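Local coordinates for protein flavin adenine dinucleotide synthase (Saccharomyces cerevisiae, PDB 2WSI) that transfers the adenylyl group of ATP to flavin mononucleotide, making the coenzyme FAD and releasing diphosphate, at residues A[113-119]-A[212-216]; A[204-210]-A[249-255]; A[22-27]-A[246-250]. Residue numbers count along the deposited sequence, not the author numbering.

Contact 1. Residues A[113-119]-A[212-216]; sequences FPTLENF and PICGL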
loop_
_atom_site.group_PDB
_atom_site.type_symbol
_atom_site.label_atom_id
_atom_site.label_comp_id
_atom_site.label_asym_id
_atom_site.label_seq_id
_atom_site.Cartn_x
_atom_site.Cartn_y
_atom_site.Cartn_z
ATOM N N PHE A 113 -5.178 4.723 14.518
ATOM C CA PHE A 113 -5.763 3.498 15.099
ATOM C C PHE A 113 -4.670 2.586 15.615
ATOM O O PHE A 113 -3.741 2.311 14.889
ATOM C CB PHE A 113 -6.517 2.679 14.059
ATOM C CG PHE A 113 -7.814 3.281 13.628
ATOM C CD1 PHE A 113 -8.968 3.062 14.378
ATOM C CD2 PHE A 113 -7.894 4.021 12.450
ATOM C CE1 PHE A 113 -10.186 3.608 13.991
ATOM C CE2 PHE A 113 -9.113 4.575 12.040
ATOM C CZ PHE A 113 -10.262 4.357 12.812
ATOM N N PRO A 114 -4.814 2.057 16.841
ATOM C CA PRO A 114 -3.855 1.058 17.358
ATOM C C PRO A 114 -3.753 -0.189 16.474
ATOM O O PRO A 114 -2.694 -0.778 16.360
ATOM C CB PRO A 114 -4.428 0.668 18.722
ATOM C CG PRO A 114 -5.447 1.710 19.064
ATOM C CD PRO A 114 -5.874 2.397 17.809
ATOM N N THR A 115 -4.856 -0.596 15.864
ATOM C CA THR A 115 -4.844 -1.752 14.990
ATOM C C THR A 115 -3.869 -1.517 13.830
ATOM O O THR A 115 -3.188 -2.444 13.388
ATOM C CB THR A 115 -6.252 -2.018 14.397
ATOM O OG1 THR A 115 -7.172 -2.361 15.455
ATOM C CG2 THR A 115 -6.186 -3.162 13.387
ATOM N N LEU A 116 -3.841 -0.278 13.337
ATOM C CA LEU A 116 -2.997 0.099 12.197
ATOM C C LEU A 116 -1.547 0.224 12.662
ATOM O O LEU A 116 -0.647 -0.245 11.998
ATOM C CB LEU A 116 -3.459 1.433 11.587
ATOM C CG LEU A 116 -2.643 1.826 10.352
ATOM C CD1 LEU A 116 -3.035 0.950 9.175
ATOM C CD2 LEU A 116 -2.776 3.297 10.009
ATOM N N GLU A 117 -1.326 0.872 13.793
ATOM C CA GLU A 117 0.029 0.940 14.358
ATOM C C GLU A 117 0.618 -0.457 14.500
ATOM O O GLU A 117 1.772 -0.712 14.130
ATOM C CB GLU A 117 0.009 1.620 15.736
ATOM C CG GLU A 117 -0.033 3.147 15.687
ATOM C CD GLU A 117 -0.445 3.773 17.025
ATOM O OE1 GLU A 117 -0.916 3.007 17.904
ATOM O OE2 GLU A 117 -0.316 5.022 17.194
ATOM N N ASN A 118 -0.172 -1.377 15.022
ATOM C CA ASN A 118 0.308 -2.747 15.211
ATOM C C ASN A 118 0.637 -3.424 13.874
ATOM O O ASN A 118 1.634 -4.125 13.749
ATOM C CB ASN A 118 -0.705 -3.586 15.990
ATOM C CG ASN A 118 -0.726 -3.248 17.476
ATOM O OD1 ASN A 118 0.251 -2.754 18.023
ATOM N ND2 ASN A 118 -1.847 -3.500 18.124
ATOM N N PHE A 119 -0.213 -3.195 12.880
ATOM C CA PHE A 119 0.015 -3.711 11.536
ATOM C C PHE A 119 1.293 -3.139 10.907
ATOM O O PHE A 119 2.033 -3.848 10.219
ATOM C CB PHE A 119 -1.190 -3.380 10.636
ATOM C CG PHE A 119 -1.101 -4.015 9.280
ATOM C CD1 PHE A 119 -1.235 -5.393 9.135
ATOM C CD2 PHE A 119 -0.871 -3.246 8.158
ATOM C CE1 PHE A 119 -1.162 -5.974 7.888
ATOM C CE2 PHE A 119 -0.786 -3.831 6.921
ATOM C CZ PHE A 119 -0.934 -5.191 6.784
ATOM N N PRO A 212 -0.803 -10.443 4.468
ATOM C CA PRO A 212 -1.725 -9.996 5.512
ATOM C C PRO A 212 -2.115 -8.548 5.253
ATOM O O PRO A 212 -1.287 -7.770 4.841
ATOM C CB PRO A 212 -0.885 -10.101 6.793
ATOM C CG PRO A 212 0.565 -10.024 6.332
ATOM C CD PRO A 212 0.604 -10.520 4.927
ATOM N N ILE A 213 -3.356 -8.193 5.494
ATOM C CA ILE A 213 -3.803 -6.829 5.244
ATOM C C ILE A 213 -4.449 -6.270 6.513
ATOM O O ILE A 213 -4.936 -7.019 7.359
ATOM C CB ILE A 213 -4.808 -6.754 4.079
ATOM C CG1 ILE A 213 -6.142 -7.374 4.471
ATOM C CG2 ILE A 213 -4.260 -7.450 2.847
ATOM C CD1 ILE A 213 -7.229 -7.126 3.425
ATOM N N CYS A 214 -4.441 -4.955 6.640
ATOM C CA CYS A 214 -4.883 -4.342 7.871
ATOM C C CYS A 214 -6.276 -4.859 8.221
ATOM O O CYS A 214 -7.177 -4.831 7.392
ATOM C CB CYS A 214 -4.908 -2.816 7.740
ATOM S SG CYS A 214 -5.328 -2.062 9.351
ATOM N N GLY A 215 -6.463 -5.304 9.458
ATOM C CA GLY A 215 -7.730 -5.913 9.841
ATOM C C GLY A 215 -8.901 -4.936 9.761
ATOM O O GLY A 215 -10.035 -5.370 9.644
ATOM N N LEU A 216 -8.645 -3.629 9.809
ATOM C CA LEU A 216 -9.744 -2.671 9.651
ATOM C C LEU A 216 -10.552 -2.920 8.366
ATOM O O LEU A 216 -11.773 -2.710 8.348
ATOM C CB LEU A 216 -9.234 -1.227 9.665
ATOM C CG LEU A 216 -8.441 -0.826 10.921
ATOM C CD1 LEU A 216 -8.068 0.644 10.847
ATOM C CD2 LEU A 216 -9.228 -1.118 12.201
#

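Contact 2. Residues A[204-210]-A[249-255]; sequences SFLLYSN and WEIIHAF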
loop_
_atom_site.group_PDB
_atom_site.type_symbol
_atom_site.label_atom_id
_atom_site.label_comp_id
_atom_site.label_asym_id
_atom_site.label_seq_id
_atom_site.Cartn_x
_atom_site.Cartn_y
_atom_site.Cartn_z
ATOM N N SER A 204 -7.923 -6.611 -6.204
ATOM C CA SER A 204 -7.623 -7.819 -6.955
ATOM C C SER A 204 -6.189 -8.252 -6.673
ATOM O O SER A 204 -5.941 -9.425 -6.421
ATOM C CB SER A 204 -7.789 -7.626 -8.457
ATOM O OG SER A 204 -7.321 -8.778 -9.121
ATOM N N PHE A 205 -5.248 -7.309 -6.734
ATOM C CA PHE A 205 -3.847 -7.656 -6.480
ATOM C C PHE A 205 -3.602 -8.013 -5.007
ATOM O O PHE A 205 -2.944 -9.005 -4.691
ATOM C CB PHE A 205 -2.919 -6.518 -6.926
ATOM C CG PHE A 205 -1.462 -6.859 -6.793
ATOM C CD1 PHE A 205 -0.859 -7.731 -7.683
ATOM C CD2 PHE A 205 -0.705 -6.352 -5.738
ATOM C CE1 PHE A 205 0.481 -8.067 -7.569
ATOM C CE2 PHE A 205 0.636 -6.678 -5.612
ATOM C CZ PHE A 205 1.237 -7.538 -6.539
ATOM N N LEU A 206 -4.149 -7.228 -4.089
ATOM C CA LEU A 206 -3.826 -7.431 -2.670
ATOM C C LEU A 206 -4.426 -8.755 -2.163
ATOM O O LEU A 206 -3.785 -9.479 -1.431
ATOM C CB LEU A 206 -4.281 -6.221 -1.848
ATOM C CG LEU A 206 -3.860 -6.182 -0.377
ATOM C CD1 LEU A 206 -2.332 -6.325 -0.280
ATOM C CD2 LEU A 206 -4.353 -4.906 0.268
ATOM N N LEU A 207 -5.632 -9.111 -2.614
ATOM C CA LEU A 207 -6.232 -10.387 -2.231
ATOM C C LEU A 207 -5.501 -11.547 -2.880
ATOM O O LEU A 207 -5.227 -12.552 -2.223
ATOM C CB LEU A 207 -7.723 -10.441 -2.622
ATOM C CG LEU A 207 -8.621 -9.567 -1.758
ATOM C CD1 LEU A 207 -10.065 -9.496 -2.333
ATOM C CD2 LEU A 207 -8.615 -10.050 -0.291
ATOM N N TYR A 208 -5.187 -11.428 -4.173
ATOM C CA TYR A 208 -4.351 -12.450 -4.812
ATOM C C TYR A 208 -3.013 -12.703 -4.106
ATOM O O TYR A 208 -2.528 -13.850 -4.093
ATOM C CB TYR A 208 -4.052 -12.124 -6.269
ATOM C CG TYR A 208 -3.275 -13.268 -6.931
ATOM C CD1 TYR A 208 -3.933 -14.432 -7.318
ATOM C CD2 TYR A 208 -1.898 -13.188 -7.139
ATOM C CE1 TYR A 208 -3.248 -15.501 -7.911
ATOM C CE2 TYR A 208 -1.182 -14.266 -7.737
ATOM C CZ TYR A 208 -1.889 -15.410 -8.123
ATOM O OH TYR A 208 -1.268 -16.479 -8.714
ATOM N N SER A 209 -2.411 -11.663 -3.529
ATOM C CA SER A 209 -1.058 -11.806 -2.954
ATOM C C SER A 209 -1.051 -12.749 -1.760
ATOM O O SER A 209 0.002 -13.307 -1.399
ATOM C CB SER A 209 -0.469 -10.466 -2.498
ATOM O OG SER A 209 -1.111 -9.972 -1.328
ATOM N N ASN A 210 -2.215 -12.846 -1.120
ATOM C CA ASN A 210 -2.398 -13.567 0.142
ATOM C C ASN A 210 -1.600 -12.971 1.284
ATOM O O ASN A 210 -1.525 -13.570 2.351
ATOM C CB ASN A 210 -2.039 -15.060 0.025
ATOM C CG ASN A 210 -2.758 -15.911 1.077
ATOM O OD1 ASN A 210 -3.883 -15.601 1.480
ATOM N ND2 ASN A 210 -2.097 -16.965 1.545
ATOM N N TRP A 249 -12.197 -15.298 -7.547
ATOM C CA TRP A 249 -11.134 -16.109 -8.182
ATOM C C TRP A 249 -9.782 -15.820 -7.520
ATOM O O TRP A 249 -9.021 -16.733 -7.179
ATOM C CB TRP A 249 -11.040 -15.835 -9.692
ATOM C CG TRP A 249 -10.070 -16.754 -10.397
ATOM C CD1 TRP A 249 -10.374 -17.883 -11.113
ATOM C CD2 TRP A 249 -8.631 -16.640 -10.426
ATOM N NE1 TRP A 249 -9.222 -18.470 -11.586
ATOM C CE2 TRP A 249 -8.140 -17.732 -11.181
ATOM C CE3 TRP A 249 -7.715 -15.728 -9.883
ATOM C CZ2 TRP A 249 -6.771 -17.929 -11.417
ATOM C CZ3 TRP A 249 -6.355 -15.921 -10.124
ATOM C CH2 TRP A 249 -5.898 -17.020 -10.886
ATOM N N GLU A 250 -9.503 -14.538 -7.318
ATOM C CA GLU A 250 -8.239 -14.121 -6.717
ATOM C C GLU A 250 -8.120 -14.682 -5.317
ATOM O O GLU A 250 -7.046 -15.105 -4.905
ATOM C CB GLU A 250 -8.163 -12.605 -6.640
ATOM C CG GLU A 250 -8.030 -11.916 -7.974
ATOM C CD GLU A 250 -9.355 -11.476 -8.560
ATOM O OE1 GLU A 250 -10.380 -12.186 -8.353
ATOM O OE2 GLU A 250 -9.364 -10.421 -9.235
ATOM N N ILE A 251 -9.229 -14.676 -4.576
ATOM C CA ILE A 251 -9.228 -15.182 -3.217
ATOM C C ILE A 251 -8.961 -16.691 -3.238
ATOM O O ILE A 251 -8.086 -17.181 -2.540
ATOM C CB ILE A 251 -10.580 -14.908 -2.507
ATOM C CG1 ILE A 251 -10.717 -13.425 -2.106
ATOM C CG2 ILE A 251 -10.733 -15.791 -1.275
ATOM C CD1 ILE A 251 -12.176 -12.989 -1.840
ATOM N N ILE A 252 -9.715 -17.426 -4.056
ATOM C CA ILE A 252 -9.642 -18.886 -4.044
ATOM C C ILE A 252 -8.290 -19.365 -4.519
ATOM O O ILE A 252 -7.779 -20.364 -4.041
ATOM C CB ILE A 252 -10.708 -19.527 -4.968
ATOM C CG1 ILE A 252 -12.118 -19.258 -4.440
ATOM C CG2 ILE A 252 -10.457 -21.024 -5.105
ATOM C CD1 ILE A 252 -12.306 -19.614 -2.983
ATOM N N HIS A 253 -7.712 -18.652 -5.473
ATOM C CA HIS A 253 -6.475 -19.096 -6.097
ATOM C C HIS A 253 -5.281 -18.259 -5.661
ATOM O O HIS A 253 -4.278 -18.220 -6.367
ATOM C CB HIS A 253 -6.604 -19.016 -7.612
ATOM C CG HIS A 253 -7.679 -19.891 -8.167
ATOM N ND1 HIS A 253 -8.962 -19.438 -8.395
ATOM C CD2 HIS A 253 -7.663 -21.192 -8.539
ATOM C CE1 HIS A 253 -9.691 -20.426 -8.885
ATOM N NE2 HIS A 253 -8.926 -21.499 -8.989
ATOM N N ALA A 254 -5.407 -17.581 -4.517
ATOM C CA ALA A 254 -4.359 -16.696 -4.010
ATOM C C ALA A 254 -2.981 -17.367 -3.970
ATOM O O ALA A 254 -2.851 -18.538 -3.659
ATOM C CB ALA A 254 -4.727 -16.203 -2.592
ATOM N N PHE A 255 -1.948 -16.584 -4.240
ATOM C CA PHE A 255 -0.570 -17.064 -4.212
ATOM C C PHE A 255 -0.221 -17.904 -2.985
ATOM O O PHE A 255 -0.359 -17.447 -1.846
ATOM C CB PHE A 255 0.372 -15.862 -4.262
ATOM C CG PHE A 255 1.813 -16.234 -4.321
ATOM C CD1 PHE A 255 2.416 -16.497 -5.538
ATOM C CD2 PHE A 255 2.563 -16.335 -3.154
ATOM C CE1 PHE A 255 3.760 -16.837 -5.601
ATOM C CE2 PHE A 255 3.905 -16.686 -3.209
ATOM C CZ PHE A 255 4.502 -16.930 -4.446
HETATM O O HOH W 1 1.095 -17.142 0.560
#

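Contact 3. Residues A[22-27]-A[246-250]; sequences QKSQII and HFEWE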
loop_
_atom_site.group_PDB
_atom_site.type_symbol
_atom_site.label_atom_id
_atom_site.label_comp_id
_atom_site.label_asym_id
_atom_site.label_seq_id
_atom_site.Cartn_x
_atom_site.Cartn_y
_atom_site.Cartn_z
ATOM N N GLN A 22 -6.884 -15.617 -17.107
ATOM C CA GLN A 22 -8.305 -15.726 -16.831
ATOM C C GLN A 22 -9.077 -14.765 -17.708
ATOM O O GLN A 22 -8.578 -13.709 -18.084
ATOM C CB GLN A 22 -8.602 -15.403 -15.364
ATOM C CG GLN A 22 -8.544 -16.596 -14.420
ATOM C CD GLN A 22 -9.629 -17.629 -14.708
ATOM O OE1 GLN A 22 -9.361 -18.835 -14.751
ATOM N NE2 GLN A 22 -10.862 -17.160 -14.898
ATOM N N LYS A 23 -10.300 -15.146 -18.041
ATOM C CA LYS A 23 -11.237 -14.220 -18.636
ATOM C C LYS A 23 -11.582 -13.234 -17.543
ATOM O O LYS A 23 -12.183 -13.624 -16.533
ATOM C CB LYS A 23 -12.500 -14.963 -19.064
ATOM C CG LYS A 23 -13.506 -14.118 -19.818
ATOM C CD LYS A 23 -13.609 -14.524 -21.285
ATOM C CE LYS A 23 -12.427 -14.034 -22.110
ATOM N NZ LYS A 23 -12.692 -14.174 -23.573
ATOM N N SER A 24 -11.203 -11.971 -17.727
ATOM C CA SER A 24 -11.432 -10.962 -16.697
ATOM C C SER A 24 -10.939 -9.590 -17.126
ATOM O O SER A 24 -9.760 -9.410 -17.417
ATOM C CB SER A 24 -10.730 -11.370 -15.395
ATOM O OG SER A 24 -10.879 -10.382 -14.388
ATOM N N GLN A 25 -11.843 -8.623 -17.159
ATOM C CA GLN A 25 -11.433 -7.252 -17.388
ATOM C C GLN A 25 -10.598 -6.786 -16.186
ATOM O O GLN A 25 -9.638 -6.041 -16.338
ATOM C CB GLN A 25 -12.654 -6.353 -17.606
ATOM C CG GLN A 25 -13.431 -6.717 -18.885
ATOM C CD GLN A 25 -14.887 -6.245 -18.866
ATOM O OE1 GLN A 25 -15.177 -5.067 -19.096
ATOM N NE2 GLN A 25 -15.809 -7.176 -18.607
ATOM N N ILE A 26 -10.971 -7.240 -14.994
ATOM C CA ILE A 26 -10.307 -6.777 -13.782
ATOM C C ILE A 26 -8.873 -7.279 -13.773
ATOM O O ILE A 26 -7.944 -6.492 -13.562
ATOM C CB ILE A 26 -11.049 -7.222 -12.518
ATOM C CG1 ILE A 26 -12.325 -6.405 -12.330
ATOM C CG2 ILE A 26 -10.177 -7.033 -11.259
ATOM C CD1 ILE A 26 -13.241 -7.065 -11.340
ATOM N N ILE A 27 -8.684 -8.569 -14.035
ATOM C CA ILE A 27 -7.343 -9.132 -14.009
ATOM C C ILE A 27 -6.483 -8.489 -15.070
ATOM O O ILE A 27 -5.339 -8.122 -14.792
ATOM C CB ILE A 27 -7.304 -10.670 -14.191
ATOM C CG1 ILE A 27 -8.048 -11.377 -13.051
ATOM C CG2 ILE A 27 -5.848 -11.168 -14.208
ATOM C CD1 ILE A 27 -7.783 -10.782 -11.705
ATOM N N HIS A 246 -16.497 -9.478 -6.230
ATOM C CA HIS A 246 -15.906 -9.474 -7.566
ATOM C C HIS A 246 -14.541 -10.127 -7.617
ATOM O O HIS A 246 -13.939 -10.190 -8.693
ATOM C CB HIS A 246 -15.760 -8.057 -8.080
ATOM C CG HIS A 246 -17.063 -7.390 -8.348
ATOM N ND1 HIS A 246 -17.865 -7.743 -9.411
ATOM C CD2 HIS A 246 -17.721 -6.413 -7.681
ATOM C CE1 HIS A 246 -18.960 -7.003 -9.391
ATOM N NE2 HIS A 246 -18.896 -6.186 -8.353
ATOM N N PHE A 247 -14.053 -10.596 -6.474
ATOM C CA PHE A 247 -12.662 -11.072 -6.377
ATOM C C PHE A 247 -12.586 -12.513 -5.914
ATOM O O PHE A 247 -11.555 -12.981 -5.422
ATOM C CB PHE A 247 -11.856 -10.167 -5.432
ATOM C CG PHE A 247 -11.967 -8.710 -5.784
ATOM C CD1 PHE A 247 -11.339 -8.218 -6.909
ATOM C CD2 PHE A 247 -12.767 -7.847 -5.018
ATOM C CE1 PHE A 247 -11.477 -6.878 -7.271
ATOM C CE2 PHE A 247 -12.896 -6.492 -5.359
ATOM C CZ PHE A 247 -12.249 -6.017 -6.500
ATOM N N GLU A 248 -13.674 -13.246 -6.108
ATOM C CA GLU A 248 -13.694 -14.637 -5.674
ATOM C C GLU A 248 -12.522 -15.469 -6.263
ATOM O O GLU A 248 -11.933 -16.271 -5.551
ATOM C CB GLU A 248 -15.060 -15.254 -6.021
ATOM C CG GLU A 248 -15.150 -16.754 -5.801
ATOM C CD GLU A 248 -15.258 -17.134 -4.336
ATOM O OE1 GLU A 248 -15.010 -16.267 -3.465
ATOM O OE2 GLU A 248 -15.579 -18.313 -4.054
ATOM N N TRP A 249 -12.197 -15.298 -7.547
ATOM C CA TRP A 249 -11.134 -16.109 -8.182
ATOM C C TRP A 249 -9.782 -15.820 -7.520
ATOM O O TRP A 249 -9.021 -16.733 -7.179
ATOM C CB TRP A 249 -11.040 -15.835 -9.692
ATOM C CG TRP A 249 -10.070 -16.754 -10.397
ATOM C CD1 TRP A 249 -10.374 -17.883 -11.113
ATOM C CD2 TRP A 249 -8.631 -16.640 -10.426
ATOM N NE1 TRP A 249 -9.222 -18.470 -11.586
ATOM C CE2 TRP A 249 -8.140 -17.732 -11.181
ATOM C CE3 TRP A 249 -7.715 -15.728 -9.883
ATOM C CZ2 TRP A 249 -6.771 -17.929 -11.417
ATOM C CZ3 TRP A 249 -6.355 -15.921 -10.124
ATOM C CH2 TRP A 249 -5.898 -17.020 -10.886
ATOM N N GLU A 250 -9.503 -14.538 -7.318
ATOM C CA GLU A 250 -8.239 -14.121 -6.717
ATOM C C GLU A 250 -8.120 -14.682 -5.317
ATOM O O GLU A 250 -7.046 -15.105 -4.905
ATOM C CB GLU A 250 -8.163 -12.605 -6.640
ATOM C CG GLU A 250 -8.030 -11.916 -7.974
ATOM C CD GLU A 250 -9.355 -11.476 -8.560
ATOM O OE1 GLU A 250 -10.380 -12.186 -8.353
ATOM O OE2 GLU A 250 -9.364 -10.421 -9.235
#

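Contact 1. Residues A[113-119]-A[212-216]
Within the nucleotide-binding alpha/beta domain of this PAPS reductase-family enzyme, close to the bound FAD, the first turns of helix 114-126 rest on the extended residues that lead into the short helix 215-218. The example illustrates how a helix can seat itself on an irregular piece of chain without a single hydrogen bond between the two. F119 does most on the helical side. The face of its ring receives C214, whose CB lies 4.3 Å from the ring centroid in a CH-pi contact, while the sulfur stands obliquely at 5.2 Å from the same centroid. At the ring edge, F119 CZ comes within 3.2 Å of P212 O, a carbonyl that Q67 also engages through a hydrogen bond. The sulfur of C214 also packs against L116, 3.8 Å from its CD1, and accepts a weak capping bond from L216 N at 3.7 Å. Nearer the start of helix 114-126, the N-cap residue F113 and T115 receive L216: its CD1 lies over the face of the F113 ring, 3.7 Å from F113 CD2, and its CD2 is 3.8 Å from T115 CB. The T115 hydroxyl is hydrogen-bonded to the D276 carboxylate and to the backbone nitrogen of S273. The L116 side chain lies about 7 Å from FAD, consistent with a second layer behind the nucleotide site in the alpha/beta fold of the HUP clan.

Contact 2. Residues A[204-210]-A[249-255]
Y208, E250 and F255 bury the largest areas where the end of helix 199-209 meets helix 248-252 and the chain that leaves it, and each uses a different kind of contact. Y208 contributes both backbone and ring. Its carbonyl oxygen accepts a hydrogen bond from F255 N (2.8 Å from N to O, 155° at the hydrogen), and the ring lies with one face over that same nitrogen. Ring atom CE1 of Y208 is 3.3 Å from H253 O and 3.8 Å from W249 CZ3, while the phenolic oxygen hydrogen-bonds to S16 of helix 3-18. E250 points its CB toward helix 199-209, where S204 OG donates a short 2.6 Å hydrogen bond to E250 OE2; the same hydroxyl also hydrogen-bonds to Y17. F255 points its CB toward 204-210, the CB lying 4.1 Å from Y208 CE2, but its ring leads off to E12 and I13. Its carbonyl oxygen lies 3.5 Å from N210 CB, and a water bridges it to N210, at 2.8 Å from F255 O and, weakly, 3.3 Å from N210 ND2. To one side of the polar points L207 CD1 meets I251 CG1 at 4.0 Å. The chemistry is therefore mixed: a directional serine-to-carboxylate hydrogen bond and a backbone hydrogen bond fix how the two segments sit in a largely buried interface, and apolar contacts lie alongside them.

Contact 3. Residues A[22-27]-A[246-250]
Two helix beginnings face one another here, the start of helix 25-45 and that of helix 248-252, and side chains rather than backbone bridge the gap: the nearest CA atoms, those of I26 and H246, are 8.8 Å apart. The pi interactions are concentrated on W249. The aliphatic part of Q22 lies over the face of its indole, with Q22 CG 3.7 Å from the centroid of the five-membered ring in a CH-pi contact, and Q22 OE1 stands 3.2 Å from W249 NE1. W249 also stacks with the ring of H253. Apolar contacts come from I26, which turns its CB toward the other segment. Its CG2 lies near the plane of the F247 ring, at the edge, 4.2 Å from F247 CE1, and its CD1 is 4.2 Å from both CB and O of H246. The third kind is close van der Waals contact with the E250 carboxylate. I27 CD1 lies a tight 3.0 Å from E250 OE2, and I26 CG2 is 4.0 Å from the same oxygen, whose polar need is met by a hydrogen bond from S204. Capping acts inside the first segment: as N-cap of its helix, S24 accepts a hydrogen bond from I27 N at S24 OG (2.9 Å, 171° at the hydrogen), closing the first turn, on which I26 and I27 lie. In the fold the contact joins the N-terminal helical part to the start of a short helix about 220 residues later in the chain. Helix 199-209 flanks both segments, with S204 touching I26 and I27, L207 meeting F247 and Y208 meeting W249.

Contacts 2 and 3 both use helix 248-252, sharing W249 and E250, and their centres lie about 9 Å apart; S204 packs on I26 and I27 where they meet. Contact 1 is more distant: its centre is about 19 Å from that of contact 2, yet the two touch where I213 CG2 comes 3.5 Å from L206 CG. The chemistry differs with place in the fold. Contact 1, buried near the FAD, joins its segments without hydrogen bonds, through rings, a sulfur and methyl groups. Contact 2, also largely buried, adds a backbone hydrogen bond and a serine-glutamate hydrogen bond. Contact 3 is farthest from the chain centre and only partly buried, with exposed glutamine and histidine at its margins.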